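Local coordinates for protein hemoglobin subunit beta (Isurus oxyrinchus, PDB 3MKB) that carries oxygen as the beta chain of shark haemoglobin, probably binding it reversibly at the iron of its haem, at residues Lys80-Ala83 and His87-Pro90. Sequence-based numbering, arbitrary orientation.
Sequences KAHA and HIDP. With HEM (protoporphyrin IX containing Fe), chain F.
The imidazole of H82 turns its edge to one face of the porphyrin: haem NA lies at the ring's edge near its plane, and NE2 reaches the iron at 2.2 Å. Water 1 binds the iron from the opposite face, also at 2.2 Å. The imidazole CD2 also meets CG1 of I88, 3.8 Å away and oblique to the ring. The second imidazole, that of H87, has its CD2 3.5 Å from A83 O, again obliquely. I88 itself lies along the porphyrin: with CG1 anti to its carbonyl carbon (chi1 -47°), the longer branch brings CD1 to 3.5 Å from haem CHD, while CG2 packs 3.8 Å from haem CAC. After helix 76-85, I88 N donates to H82 O over 3.0 Å, with a nearly straight N-H...O angle of 163°, and H87 is the first residue to leave the helical conformation, with positive phi (60°). At ring ND1, the carbonyl of I78 accepts a hydrogen bond, fixing the imidazole's rotation and probably making NE2 a stronger donor to iron. D89 OD1 is hydrogen-bonded to Y42 OH and N97 ND2 of a neighbouring alpha subunit. H82, the proximal histidine of helix F, and I88, in the FG corner, are part of the proximal side of a globin haem pocket.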
loop_
_atom_site.group_PDB
_atom_site.type_symbol
_atom_site.label_atom_id
_atom_site.label_comp_id
_atom_site.label_asym_id
_atom_site.label_seq_id
_atom_site.Cartn_x
_atom_site.Cartn_y
_atom_site.Cartn_z
ATOM N N LYS B 80 9.783 -8.389 18.864
ATOM C CA LYS B 80 11.122 -8.956 18.662
ATOM C C LYS B 80 11.088 -10.417 18.186
ATOM O O LYS B 80 11.891 -10.809 17.318
ATOM C CB LYS B 80 11.971 -8.855 19.929
ATOM C CG LYS B 80 12.407 -7.441 20.273
ATOM C CD LYS B 80 13.764 -7.444 21.030
ATOM C CE LYS B 80 14.154 -6.047 21.516
ATOM N NZ LYS B 80 13.580 -5.762 22.892
ATOM N N ALA B 81 10.170 -11.205 18.766
ATOM C CA ALA B 81 9.995 -12.611 18.457
ATOM C C ALA B 81 9.578 -12.759 16.985
ATOM O O ALA B 81 10.071 -13.637 16.223
ATOM C CB ALA B 81 8.935 -13.215 19.393
ATOM N N HIS B 82 8.662 -11.885 16.578
ATOM C CA HIS B 82 8.181 -11.919 15.191
ATOM C C HIS B 82 9.242 -11.438 14.189
ATOM O O HIS B 82 9.358 -12.000 13.060
ATOM C CB HIS B 82 6.874 -11.128 15.060
ATOM C CG HIS B 82 5.690 -11.828 15.647
ATOM N ND1 HIS B 82 5.466 -11.898 17.007
ATOM C CD2 HIS B 82 4.644 -12.457 15.062
ATOM C CE1 HIS B 82 4.358 -12.569 17.234
ATOM N NE2 HIS B 82 3.829 -12.906 16.075
ATOM N N ALA B 83 9.992 -10.399 14.574
ATOM C CA ALA B 83 11.064 -9.905 13.687
ATOM C C ALA B 83 12.337 -10.836 13.670
ATOM O O ALA B 83 12.799 -11.268 12.610
ATOM C CB ALA B 83 11.429 -8.507 14.047
ATOM N N HIS B 87 10.675 -14.423 11.818
ATOM C CA HIS B 87 10.865 -13.926 10.436
ATOM C C HIS B 87 9.543 -13.766 9.695
ATOM O O HIS B 87 9.395 -14.187 8.553
ATOM C CB HIS B 87 11.960 -14.759 9.699
ATOM C CG HIS B 87 13.239 -14.796 10.476
ATOM N ND1 HIS B 87 13.600 -15.870 11.259
ATOM C CD2 HIS B 87 14.164 -13.837 10.710
ATOM C CE1 HIS B 87 14.730 -15.598 11.889
ATOM N NE2 HIS B 87 15.083 -14.360 11.588
ATOM N N ILE B 88 8.585 -13.134 10.405
ATOM C CA ILE B 88 7.313 -12.767 9.819
ATOM C C ILE B 88 7.414 -11.431 9.107
ATOM O O ILE B 88 7.850 -10.434 9.676
ATOM C CB ILE B 88 6.178 -12.628 10.884
ATOM C CG1 ILE B 88 6.160 -13.837 11.877
ATOM C CG2 ILE B 88 4.853 -12.308 10.187
ATOM C CD1 ILE B 88 6.050 -15.200 11.266
ATOM N N ASP B 89 6.946 -11.409 7.877
ATOM C CA ASP B 89 6.917 -10.149 7.105
ATOM C C ASP B 89 5.896 -9.220 7.753
ATOM O O ASP B 89 4.780 -9.605 7.842
ATOM C CB ASP B 89 6.466 -10.482 5.679
ATOM C CG ASP B 89 6.436 -9.263 4.768
ATOM O OD1 ASP B 89 6.215 -9.436 3.548
ATOM O OD2 ASP B 89 6.644 -8.152 5.269
ATOM N N PRO B 90 6.290 -8.023 8.220
ATOM C CA PRO B 90 5.313 -7.181 8.949
ATOM C C PRO B 90 4.207 -6.627 8.038
ATOM O O PRO B 90 3.116 -6.315 8.510
ATOM C CB PRO B 90 6.178 -6.088 9.618
ATOM C CG PRO B 90 7.438 -5.964 8.706
ATOM C CD PRO B 90 7.643 -7.422 8.194
HETATM C CHA HEM F . 3.558 -16.369 17.685
HETATM C CHB HEM F . 0.687 -12.594 18.565
HETATM C CHC HEM F . 0.407 -11.903 13.839
HETATM C CHD HEM F . 3.081 -15.881 12.901
HETATM C C1A HEM F . 2.879 -15.355 18.285
HETATM C C2A HEM F . 2.901 -15.111 19.689
HETATM C C3A HEM F . 2.099 -14.091 19.929
HETATM C C4A HEM F . 1.559 -13.655 18.692
HETATM C CMA HEM F . 1.814 -13.479 21.317
HETATM C CAA HEM F . 3.684 -15.919 20.749
HETATM C CBA HEM F . 5.127 -15.436 20.835
HETATM C CGA HEM F . 5.801 -16.166 21.985
HETATM O O1A HEM F . 5.597 -15.780 23.164
HETATM O O2A HEM F . 6.537 -17.133 21.726
HETATM C C1B HEM F . 0.325 -12.051 17.382
HETATM C C2B HEM F . -0.539 -10.891 17.178
HETATM C C3B HEM F . -0.607 -10.725 15.845
HETATM C C4B HEM F . 0.204 -11.756 15.182
HETATM C CMB HEM F . -1.262 -10.010 18.250
HETATM C CAB HEM F . -1.390 -9.625 15.111
HETATM C CBB HEM F . -0.682 -8.910 14.226
HETATM C C1C HEM F . 1.077 -12.936 13.179
HETATM C C2C HEM F . 1.097 -13.181 11.753
HETATM C C3C HEM F . 1.801 -14.278 11.516
HETATM C C4C HEM F . 2.294 -14.767 12.764
HETATM C CMC HEM F . 0.399 -12.380 10.653
HETATM C CAC HEM F . 2.107 -14.909 10.137
HETATM C CBC HEM F . 1.160 -15.013 9.174
HETATM C C1D HEM F . 3.408 -16.433 14.098
HETATM C C2D HEM F . 4.101 -17.688 14.318
HETATM C C3D HEM F . 4.225 -17.809 15.825
HETATM C C4D HEM F . 3.603 -16.632 16.362
HETATM C CMD HEM F . 4.596 -18.697 13.263
HETATM C CAD HEM F . 4.860 -18.938 16.675
HETATM C CBD HEM F . 3.894 -20.086 16.854
HETATM C CGD HEM F . 4.730 -21.218 17.472
HETATM O O1D HEM F . 4.456 -21.579 18.647
HETATM O O2D HEM F . 5.685 -21.789 16.835
HETATM N NA HEM F . 2.037 -14.445 17.672
HETATM N NB HEM F . 0.756 -12.526 16.172
HETATM N NC HEM F . 1.830 -13.934 13.780
HETATM N ND HEM F . 3.156 -15.846 15.321
HETATM FE FE HEM F . 2.041 -14.117 15.672
HETATM O O HOH W 1 0.117 -15.109 15.261
#